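Local coordinates for pyoverdine biosynthesis protein PvcB (Pseudomonas aeruginosa, PDB 4YLM) that catalyses the iron- and 2-oxoglutarate-dependent oxidation of tyrosine isonitrile in the biosynthesis of paerucumarin, at residues E70-Y75 against R275-H280; E81-P86 against M116-V121; P193-C198 against A229-C234. All blocks are in the same frame, centred on the assembly; numbering follows the deposited sequence.

Contact 1 (E70-Y75 against R275-H280)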
loop_
_atom_site.group_PDB
_atom_site.type_symbol
_atom_site.label_atom_id
_atom_site.label_comp_id
_atom_site.label_asym_id
_atom_site.label_seq_id
_atom_site.Cartn_x
_atom_site.Cartn_y
_atom_site.Cartn_z
ATOM N N GLU A 70 -18.797 -14.638 13.288
ATOM C CA GLU A 70 -18.024 -13.924 14.284
ATOM C C GLU A 70 -16.592 -13.689 13.777
ATOM O O GLU A 70 -16.043 -12.598 13.934
ATOM C CB GLU A 70 -17.999 -14.723 15.594
ATOM C CG GLU A 70 -19.332 -14.761 16.363
ATOM C CD GLU A 70 -20.359 -15.789 15.842
ATOM O OE1 GLU A 70 -20.099 -16.490 14.837
ATOM O OE2 GLU A 70 -21.448 -15.892 16.453
ATOM N N SER A 71 -15.996 -14.720 13.184
ATOM C CA SER A 71 -14.654 -14.619 12.623
ATOM C C SER A 71 -14.636 -13.599 11.482
ATOM O O SER A 71 -13.769 -12.724 11.430
ATOM C CB SER A 71 -14.184 -15.987 12.126
ATOM O OG SER A 71 -12.866 -15.912 11.609
ATOM N N LEU A 72 -15.609 -13.694 10.580
ATOM C CA LEU A 72 -15.728 -12.704 9.507
ATOM C C LEU A 72 -15.823 -11.301 10.079
ATOM O O LEU A 72 -15.185 -10.387 9.595
ATOM C CB LEU A 72 -16.940 -12.997 8.612
ATOM C CG LEU A 72 -17.294 -11.995 7.505
ATOM C CD1 LEU A 72 -16.144 -11.794 6.518
ATOM C CD2 LEU A 72 -18.557 -12.456 6.770
ATOM N N THR A 73 -16.622 -11.131 11.122
ATOM C CA THR A 73 -16.813 -9.814 11.715
ATOM C C THR A 73 -15.501 -9.238 12.268
ATOM O O THR A 73 -15.173 -8.082 12.010
ATOM C CB THR A 73 -17.886 -9.878 12.831
ATOM O OG1 THR A 73 -19.141 -10.258 12.257
ATOM C CG2 THR A 73 -18.053 -8.536 13.505
ATOM N N ARG A 74 -14.762 -10.032 13.034
ATOM C CA ARG A 74 -13.489 -9.563 13.579
ATOM C C ARG A 74 -12.525 -9.184 12.448
ATOM O O ARG A 74 -11.840 -8.155 12.515
ATOM C CB ARG A 74 -12.854 -10.616 14.501
ATOM C CG ARG A 74 -13.629 -10.857 15.807
ATOM C CD ARG A 74 -12.860 -11.768 16.765
ATOM N NE ARG A 74 -12.635 -13.099 16.214
ATOM C CZ ARG A 74 -13.461 -14.128 16.379
ATOM N NH1 ARG A 74 -14.570 -13.982 17.093
ATOM N NH2 ARG A 74 -13.173 -15.304 15.836
ATOM N N TYR A 75 -12.483 -10.009 11.404
ATOM C CA TYR A 75 -11.654 -9.691 10.249
ATOM C C TYR A 75 -12.036 -8.345 9.663
ATOM O O TYR A 75 -11.165 -7.532 9.341
ATOM C CB TYR A 75 -11.754 -10.759 9.161
ATOM C CG TYR A 75 -11.092 -10.323 7.872
ATOM C CD1 TYR A 75 -9.727 -10.503 7.676
ATOM C CD2 TYR A 75 -11.828 -9.715 6.860
ATOM C CE1 TYR A 75 -9.117 -10.099 6.503
ATOM C CE2 TYR A 75 -11.225 -9.307 5.688
ATOM C CZ TYR A 75 -9.866 -9.498 5.517
ATOM O OH TYR A 75 -9.252 -9.087 4.350
ATOM N N ARG A 275 -22.777 -14.142 3.187
ATOM C CA ARG A 275 -22.744 -13.203 4.298
ATOM C C ARG A 275 -22.161 -11.884 3.813
ATOM O O ARG A 275 -21.116 -11.876 3.164
ATOM C CB ARG A 275 -21.890 -13.768 5.441
ATOM C CG ARG A 275 -22.635 -14.795 6.294
ATOM C CD ARG A 275 -21.748 -15.446 7.337
ATOM N NE ARG A 275 -22.541 -16.407 8.084
ATOM C CZ ARG A 275 -22.072 -17.519 8.635
ATOM N NH1 ARG A 275 -20.781 -17.829 8.551
ATOM N NH2 ARG A 275 -22.911 -18.328 9.274
ATOM N N ARG A 276 -22.831 -10.773 4.116
ATOM C CA ARG A 276 -22.367 -9.472 3.647
ATOM C C ARG A 276 -22.080 -8.502 4.787
ATOM O O ARG A 276 -22.879 -8.371 5.726
ATOM C CB ARG A 276 -23.384 -8.837 2.698
ATOM C CG ARG A 276 -22.933 -7.469 2.162
ATOM C CD ARG A 276 -24.123 -6.547 1.926
ATOM N NE ARG A 276 -24.719 -6.105 3.182
ATOM C CZ ARG A 276 -25.920 -5.539 3.277
ATOM N NH1 ARG A 276 -26.653 -5.356 2.194
ATOM N NH2 ARG A 276 -26.394 -5.167 4.460
ATOM N N VAL A 277 -20.945 -7.812 4.679
ATOM C CA VAL A 277 -20.545 -6.755 5.602
ATOM C C VAL A 277 -20.271 -5.479 4.802
ATOM O O VAL A 277 -19.682 -5.535 3.716
ATOM C CB VAL A 277 -19.269 -7.162 6.374
ATOM C CG1 VAL A 277 -18.813 -6.039 7.332
ATOM C CG2 VAL A 277 -19.503 -8.484 7.128
ATOM N N HIS A 278 -20.722 -4.339 5.324
ATOM C CA HIS A 278 -20.461 -3.043 4.715
ATOM C C HIS A 278 -19.258 -2.388 5.394
ATOM O O HIS A 278 -19.109 -2.490 6.610
ATOM C CB HIS A 278 -21.676 -2.132 4.882
ATOM C CG HIS A 278 -22.760 -2.362 3.875
ATOM N ND1 HIS A 278 -24.097 -2.318 4.204
ATOM C CD2 HIS A 278 -22.708 -2.590 2.540
ATOM C CE1 HIS A 278 -24.824 -2.523 3.117
ATOM N NE2 HIS A 278 -24.005 -2.696 2.095
ATOM N N ILE A 279 -18.414 -1.712 4.616
ATOM C CA ILE A 279 -17.268 -0.983 5.169
ATOM C C ILE A 279 -17.434 0.480 4.820
ATOM O O ILE A 279 -17.658 0.817 3.660
ATOM C CB ILE A 279 -15.932 -1.476 4.582
ATOM C CG1 ILE A 279 -15.837 -3.005 4.666
ATOM C CG2 ILE A 279 -14.731 -0.754 5.248
ATOM C CD1 ILE A 279 -15.758 -3.549 6.069
ATOM N N HIS A 280 -17.324 1.350 5.818
ATOM C CA HIS A 280 -17.458 2.783 5.605
ATOM C C HIS A 280 -16.340 3.295 4.707
ATOM O O HIS A 280 -15.260 2.710 4.654
ATOM C CB HIS A 280 -17.362 3.525 6.941
ATOM C CG HIS A 280 -18.660 3.613 7.684
ATOM N ND1 HIS A 280 -19.761 4.277 7.184
ATOM C CD2 HIS A 280 -19.029 3.132 8.896
ATOM C CE1 HIS A 280 -20.750 4.202 8.056
ATOM N NE2 HIS A 280 -20.329 3.520 9.107
#
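L72 of helix 69-79 meets R275 and V277 of strand 272-286 through purely apolar atoms, and its side chain can be traced outward as the centre of the contact. CB starts toward the strand but has no strand atom within 4.2 Å. The next atom, CG, lies anti to the backbone N (chi1 175°), which carries the branch point out to L72 CG–V277 CG2 at 4.2 Å. There the leucine divides. CD2 does most of the touching, at 3.8 Å from R275 CB and 4.1 Å from V277 CG2, so this one methyl bridges two residues that point to the same face of the strand. CD1 turns off from the pair and takes no part. L72 and V277 run past one another in opposite senses, whereas L72 crosses R275 at a slant.

R275 meets the leucine chiefly through CB. From CG to NE its chain is extended (chi2 175°), which takes the guanidinium beyond the leucine to a salt bridge between R275 NE and E92 OE2. E70 OE1 stays 6.5 Å from R275 NH1, too distant for a direct pair.

Strand alternation separates this face from the other one, where H278 NE2 is hydrogen-bonded to D114, a probable iron ligand. Backbone bonds from V277 to V126 and from H278 to M83 hold the strand between two neighbours. The arrangement is a helix packed on the outer face of a sheet, as expected for the cupin-type, double-stranded beta-helix core of TauD/TfdA oxygenases.

Contact 2 (E81-P86 against M116-V121)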
loop_
_atom_site.group_PDB
_atom_site.type_symbol
_atom_site.label_atom_id
_atom_site.label_comp_id
_atom_site.label_asym_id
_atom_site.label_seq_id
_atom_site.Cartn_x
_atom_site.Cartn_y
_atom_site.Cartn_z
ATOM N N GLU A 81 -13.432 0.455 8.872
ATOM C CA GLU A 81 -14.515 0.800 9.797
ATOM C C GLU A 81 -15.830 0.155 9.358
ATOM O O GLU A 81 -16.432 0.567 8.369
ATOM C CB GLU A 81 -14.693 2.320 9.879
ATOM C CG GLU A 81 -15.662 2.768 10.975
ATOM C CD GLU A 81 -16.072 4.238 10.845
ATOM O OE1 GLU A 81 -16.980 4.662 11.589
ATOM O OE2 GLU A 81 -15.499 4.967 9.999
ATOM N N VAL A 82 -16.276 -0.865 10.084
ATOM C CA VAL A 82 -17.492 -1.571 9.687
ATOM C C VAL A 82 -18.687 -0.643 9.827
ATOM O O VAL A 82 -18.795 0.088 10.802
ATOM C CB VAL A 82 -17.711 -2.849 10.526
ATOM C CG1 VAL A 82 -19.128 -3.400 10.328
ATOM C CG2 VAL A 82 -16.665 -3.908 10.175
ATOM N N MET A 83 -19.563 -0.635 8.829
ATOM C CA MET A 83 -20.824 0.065 8.963
ATOM C C MET A 83 -21.834 -0.885 9.622
ATOM O O MET A 83 -22.284 -1.862 9.007
ATOM C CB MET A 83 -21.339 0.554 7.611
ATOM C CG MET A 83 -22.602 1.397 7.718
ATOM S SD MET A 83 -23.205 2.048 6.138
ATOM C CE MET A 83 -24.249 0.713 5.613
ATOM N N LEU A 84 -22.166 -0.601 10.879
ATOM C CA LEU A 84 -23.002 -1.492 11.675
ATOM C C LEU A 84 -24.487 -1.265 11.438
ATOM O O LEU A 84 -24.950 -0.130 11.301
ATOM C CB LEU A 84 -22.677 -1.349 13.163
ATOM C CG LEU A 84 -21.337 -1.933 13.621
ATOM C CD1 LEU A 84 -21.046 -1.526 15.065
ATOM C CD2 LEU A 84 -21.309 -3.454 13.466
ATOM N N TRP A 85 -25.232 -2.362 11.369
ATOM C CA TRP A 85 -26.681 -2.289 11.261
ATOM C C TRP A 85 -27.264 -2.694 12.614
ATOM O O TRP A 85 -26.533 -3.140 13.497
ATOM C CB TRP A 85 -27.175 -3.240 10.174
ATOM C CG TRP A 85 -26.856 -2.810 8.770
ATOM C CD1 TRP A 85 -25.636 -2.859 8.141
ATOM C CD2 TRP A 85 -27.780 -2.291 7.808
ATOM N NE1 TRP A 85 -25.753 -2.393 6.851
ATOM C CE2 TRP A 85 -27.058 -2.038 6.624
ATOM C CE3 TRP A 85 -29.152 -2.014 7.835
ATOM C CZ2 TRP A 85 -27.661 -1.515 5.484
ATOM C CZ3 TRP A 85 -29.746 -1.495 6.701
ATOM C CH2 TRP A 85 -29.003 -1.255 5.539
ATOM N N PRO A 86 -28.584 -2.555 12.787
ATOM C CA PRO A 86 -29.165 -3.031 14.051
ATOM C C PRO A 86 -28.851 -4.504 14.306
ATOM O O PRO A 86 -28.719 -4.914 15.465
ATOM C CB PRO A 86 -30.659 -2.809 13.844
ATOM C CG PRO A 86 -30.711 -1.613 12.929
ATOM C CD PRO A 86 -29.552 -1.789 11.984
ATOM N N MET A 116 -28.510 3.972 -0.658
ATOM C CA MET A 116 -29.291 5.018 -1.324
ATOM C C MET A 116 -30.168 5.809 -0.356
ATOM O O MET A 116 -30.316 7.026 -0.485
ATOM C CB MET A 116 -30.221 4.402 -2.364
ATOM C CG MET A 116 -29.554 3.674 -3.503
ATOM S SD MET A 116 -30.836 2.965 -4.563
ATOM C CE MET A 116 -31.873 4.423 -4.782
ATOM N N TYR A 117 -30.773 5.099 0.593
ATOM C CA TYR A 117 -31.754 5.696 1.498
ATOM C C TYR A 117 -31.208 5.809 2.906
ATOM O O TYR A 117 -31.975 5.980 3.853
ATOM C CB TYR A 117 -33.026 4.842 1.553
ATOM C CG TYR A 117 -33.777 4.743 0.248
ATOM C CD1 TYR A 117 -34.402 5.857 -0.300
ATOM C CD2 TYR A 117 -33.875 3.535 -0.430
ATOM C CE1 TYR A 117 -35.095 5.768 -1.491
ATOM C CE2 TYR A 117 -34.566 3.441 -1.623
ATOM C CZ TYR A 117 -35.174 4.558 -2.145
ATOM O OH TYR A 117 -35.863 4.467 -3.335
ATOM N N LEU A 118 -29.892 5.698 3.049
ATOM C CA LEU A 118 -29.277 5.712 4.369
ATOM C C LEU A 118 -28.624 7.054 4.652
ATOM O O LEU A 118 -28.408 7.857 3.742
ATOM C CB LEU A 118 -28.244 4.594 4.501
ATOM C CG LEU A 118 -28.704 3.155 4.261
ATOM C CD1 LEU A 118 -27.548 2.206 4.529
ATOM C CD2 LEU A 118 -29.895 2.799 5.138
ATOM N N GLU A 119 -28.309 7.301 5.917
ATOM C CA GLU A 119 -27.659 8.553 6.282
ATOM C C GLU A 119 -26.199 8.555 5.825
ATOM O O GLU A 119 -25.634 9.610 5.537
ATOM C CB GLU A 119 -27.745 8.784 7.794
ATOM C CG GLU A 119 -27.006 10.035 8.269
ATOM C CD GLU A 119 -27.640 11.327 7.768
ATOM O OE1 GLU A 119 -28.829 11.308 7.384
ATOM O OE2 GLU A 119 -26.942 12.362 7.759
ATOM N N THR A 120 -25.591 7.369 5.783
ATOM C CA THR A 120 -24.215 7.224 5.314
ATOM C C THR A 120 -24.113 6.076 4.310
ATOM O O THR A 120 -24.838 5.084 4.410
ATOM C CB THR A 120 -23.229 6.972 6.468
ATOM O OG1 THR A 120 -23.502 5.695 7.048
ATOM C CG2 THR A 120 -23.361 8.044 7.532
ATOM N N VAL A 121 -23.208 6.227 3.347
ATOM C CA VAL A 121 -23.076 5.295 2.229
ATOM C C VAL A 121 -21.782 4.488 2.388
ATOM O O VAL A 121 -20.705 5.061 2.547
ATOM C CB VAL A 121 -23.097 6.073 0.873
ATOM C CG1 VAL A 121 -22.885 5.141 -0.302
ATOM C CG2 VAL A 121 -24.417 6.848 0.721
#
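M83 reaches L118 and T120, and W85 reaches L118, across a face of strand 272-286, in the sheet that belongs to the cupin-type (double-stranded beta-helix) core of this TauD/TfdA-family enzyme. Strands 82-83 and 120-131 both pair antiparallel with strand 272-286, so the two segments do not pair with each other: the CA atoms of M83 and T120 are 8.7 Å apart, and side chains must span the gap.

In the first shell, L118 CD1 is the shared methyl. It lies 3.8 Å from M83 CE and also 3.8 Å from W85 CZ2, with W85 CH2 almost as near at 3.9 Å. L118 approaches the indole ring obliquely, and the two side chains run at about a right angle. M83 leaves its backbone with CG anti to N (chi1 -175°), stays extended through chi2, and then bends at chi3 (88°), which swings CE to the leucine. Its sulfur passes T120, with M83 SD 3.8 Å from T120 OG1, a van der Waals approach between side chains that slide past each other.

The second shell fixes these groups. W85 NE1 is hydrogen-bonded to H278 ND1, and F87 stacks on the indole, so the ring's rotation is restrained by both a polar and an aromatic partner. N287 ND2 bonds to the carbonyl oxygens of M116 and L118, holding the loop that follows the probable iron ligand D114, whose side chain is about 6 Å from that of L118. A glycerol, probably from the crystallisation liquor, lies near W85, and its O2 is hydrogen-bonded to the carbonyl oxygen L84 O. W85 CH2 also comes within 4.2 Å of the second leucine methyl, L118 CD2.

Contact 3 (P193-C198 against A229-C234)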
loop_
_atom_site.group_PDB
_atom_site.type_symbol
_atom_site.label_atom_id
_atom_site.label_comp_id
_atom_site.label_asym_id
_atom_site.label_seq_id
_atom_site.Cartn_x
_atom_site.Cartn_y
_atom_site.Cartn_z
ATOM N N PRO A 193 -15.549 10.421 -13.162
ATOM C CA PRO A 193 -16.955 10.256 -13.558
ATOM C C PRO A 193 -17.514 8.865 -13.289
ATOM O O PRO A 193 -16.890 7.848 -13.613
ATOM C CB PRO A 193 -16.933 10.537 -15.073
ATOM C CG PRO A 193 -15.755 11.442 -15.264
ATOM C CD PRO A 193 -14.720 10.929 -14.275
ATOM N N ILE A 194 -18.692 8.830 -12.675
ATOM C CA ILE A 194 -19.403 7.582 -12.434
ATOM C C ILE A 194 -20.876 7.783 -12.798
ATOM O O ILE A 194 -21.294 8.897 -13.110
ATOM C CB ILE A 194 -19.345 7.184 -10.946
ATOM C CG1 ILE A 194 -19.903 8.324 -10.081
ATOM C CG2 ILE A 194 -17.890 6.790 -10.517
ATOM C CD1 ILE A 194 -20.190 7.909 -8.607
ATOM N N LEU A 195 -21.654 6.708 -12.744
ATOM C CA LEU A 195 -23.103 6.814 -12.835
ATOM C C LEU A 195 -23.717 6.444 -11.489
ATOM O O LEU A 195 -23.228 5.540 -10.798
ATOM C CB LEU A 195 -23.646 5.884 -13.920
ATOM C CG LEU A 195 -23.109 6.046 -15.347
ATOM C CD1 LEU A 195 -23.669 4.960 -16.243
ATOM C CD2 LEU A 195 -23.459 7.431 -15.906
ATOM N N ARG A 196 -24.777 7.151 -11.111
ATOM C CA ARG A 196 -25.635 6.710 -10.007
ATOM C C ARG A 196 -27.035 6.554 -10.601
ATOM O O ARG A 196 -27.650 7.529 -11.004
ATOM C CB ARG A 196 -25.646 7.729 -8.862
ATOM C CG ARG A 196 -24.308 7.893 -8.143
ATOM C CD ARG A 196 -23.910 6.649 -7.326
ATOM N NE ARG A 196 -23.292 5.604 -8.146
ATOM C CZ ARG A 196 -22.758 4.482 -7.656
ATOM N NH1 ARG A 196 -22.771 4.247 -6.348
ATOM N NH2 ARG A 196 -22.210 3.590 -8.474
ATOM N N PHE A 197 -27.514 5.320 -10.668
ATOM C CA PHE A 197 -28.760 5.010 -11.338
ATOM C C PHE A 197 -29.404 3.872 -10.574
ATOM O O PHE A 197 -28.743 2.883 -10.274
ATOM C CB PHE A 197 -28.453 4.583 -12.776
ATOM C CG PHE A 197 -29.650 4.076 -13.560
ATOM C CD1 PHE A 197 -30.821 4.814 -13.641
ATOM C CD2 PHE A 197 -29.564 2.890 -14.274
ATOM C CE1 PHE A 197 -31.905 4.355 -14.390
ATOM C CE2 PHE A 197 -30.632 2.430 -15.033
ATOM C CZ PHE A 197 -31.805 3.163 -15.089
ATOM N N CYS A 198 -30.676 4.030 -10.216
ATOM C CA CYS A 198 -31.444 2.918 -9.672
ATOM C C CYS A 198 -32.418 2.501 -10.765
ATOM O O CYS A 198 -33.276 3.283 -11.172
ATOM C CB CYS A 198 -32.181 3.317 -8.388
ATOM S SG CYS A 198 -33.091 1.933 -7.591
ATOM N N ALA A 229 -33.282 2.873 -22.015
ATOM C CA ALA A 229 -32.771 1.928 -22.995
ATOM C C ALA A 229 -31.254 2.056 -23.148
ATOM O O ALA A 229 -30.554 1.057 -23.267
ATOM C CB ALA A 229 -33.451 2.135 -24.343
ATOM N N SER A 230 -30.777 3.291 -23.178
ATOM C CA SER A 230 -29.378 3.572 -23.434
ATOM C C SER A 230 -28.543 3.243 -22.199
ATOM O O SER A 230 -27.468 2.681 -22.316
ATOM C CB SER A 230 -29.191 5.034 -23.827
ATOM O OG SER A 230 -29.594 5.895 -22.778
ATOM N N LEU A 231 -29.055 3.586 -21.023
ATOM C CA LEU A 231 -28.393 3.220 -19.780
ATOM C C LEU A 231 -28.269 1.706 -19.683
ATOM O O LEU A 231 -27.189 1.183 -19.386
ATOM C CB LEU A 231 -29.132 3.808 -18.577
ATOM C CG LEU A 231 -28.804 5.280 -18.307
ATOM C CD1 LEU A 231 -29.821 5.913 -17.352
ATOM C CD2 LEU A 231 -27.376 5.434 -17.770
ATOM N N ARG A 232 -29.357 0.998 -19.983
ATOM C CA ARG A 232 -29.343 -0.461 -19.931
ATOM C C ARG A 232 -28.390 -1.066 -20.958
ATOM O O ARG A 232 -27.696 -2.039 -20.662
ATOM C CB ARG A 232 -30.748 -1.049 -20.108
ATOM C CG ARG A 232 -31.615 -0.992 -18.861
ATOM C CD ARG A 232 -33.099 -1.305 -19.173
ATOM N NE ARG A 232 -33.912 -1.332 -17.956
ATOM C CZ ARG A 232 -35.207 -1.026 -17.900
ATOM N NH1 ARG A 232 -35.863 -0.663 -18.999
ATOM N NH2 ARG A 232 -35.848 -1.078 -16.737
ATOM N N ARG A 233 -28.360 -0.506 -22.164
ATOM C CA ARG A 233 -27.476 -1.027 -23.206
ATOM C C ARG A 233 -26.018 -0.982 -22.736
ATOM O O ARG A 233 -25.241 -1.896 -22.991
ATOM C CB ARG A 233 -27.604 -0.206 -24.491
ATOM C CG ARG A 233 -26.745 -0.726 -25.632
ATOM C CD ARG A 233 -26.746 0.213 -26.847
ATOM N NE ARG A 233 -26.021 1.465 -26.619
ATOM C CZ ARG A 233 -24.706 1.608 -26.757
ATOM N NH1 ARG A 233 -23.953 0.572 -27.113
ATOM N NH2 ARG A 233 -24.139 2.789 -26.539
ATOM N N CYS A 234 -25.656 0.097 -22.060
ATOM C CA CYS A 234 -24.260 0.316 -21.693
ATOM C C CYS A 234 -23.887 -0.397 -20.389
ATOM O O CYS A 234 -22.808 -0.970 -20.280
ATOM C CB CYS A 234 -23.956 1.812 -21.620
ATOM S SG CYS A 234 -24.012 2.650 -23.245
#
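A helix-on-hairpin packing joins helix 224-235 to strand 193-195, which pairs antiparallel with strand 184-186, and to the residues that follow that strand; it lies within the TauD/TfdA family region. L231 projects from the helix between L195 and F197, whose side chains point to the same side of their segment. Its CD1 sits over one face of the F197 ring, 3.9 Å from the centroid and only 9° off the normal, a well-centred CH-pi contact. F197 CG lies anti to N (chi1 173°), which sends the ring out toward the helix. Nearer the helix, L231 CB touches the ring at CE2 (4.1 Å). The other methyl goes to the strand: L231 CD2 is 4.0 Å from L195 CD1, the two side chains being inclined to each other. W161 of helix 155-163 also packs against both leucines. F197 is about 8 Å, side chain to side chain, from the probable iron ligand H112.

R196, between the two apolar residues, turns back along its own backbone. Its NH1 bonds N256 O, its NH2 bonds L259 O and weakly L195 O, and R196 NE donates to L195 O at 2.7 Å (165° at the hydrogen).

Contacts 1 and 2 share strand 272-286 and have centres 13 Å apart. Its backbone ties them directly, through a probable hydrogen bond H280 N–E81 O (2.8 Å). H280 CE1 lies 3.4 Å from M83 CG and 3.3 Å from T120 OG1, so the ring sits against both segments of contact 2. Contact 3 lies across the chain's centre from contact 1, the centres 29 Å apart and the nearest atoms about 11 Å. Contact 2 links to it through M116 CE, 3.8 Å from C198 CB. The probable iron ligands H112 and D114 lie four and two residues before segment 116-121; with L118 close to D114 and F197 to H112, contacts 2 and 3 both lie near the metal site, while contact 1 backs the sheet.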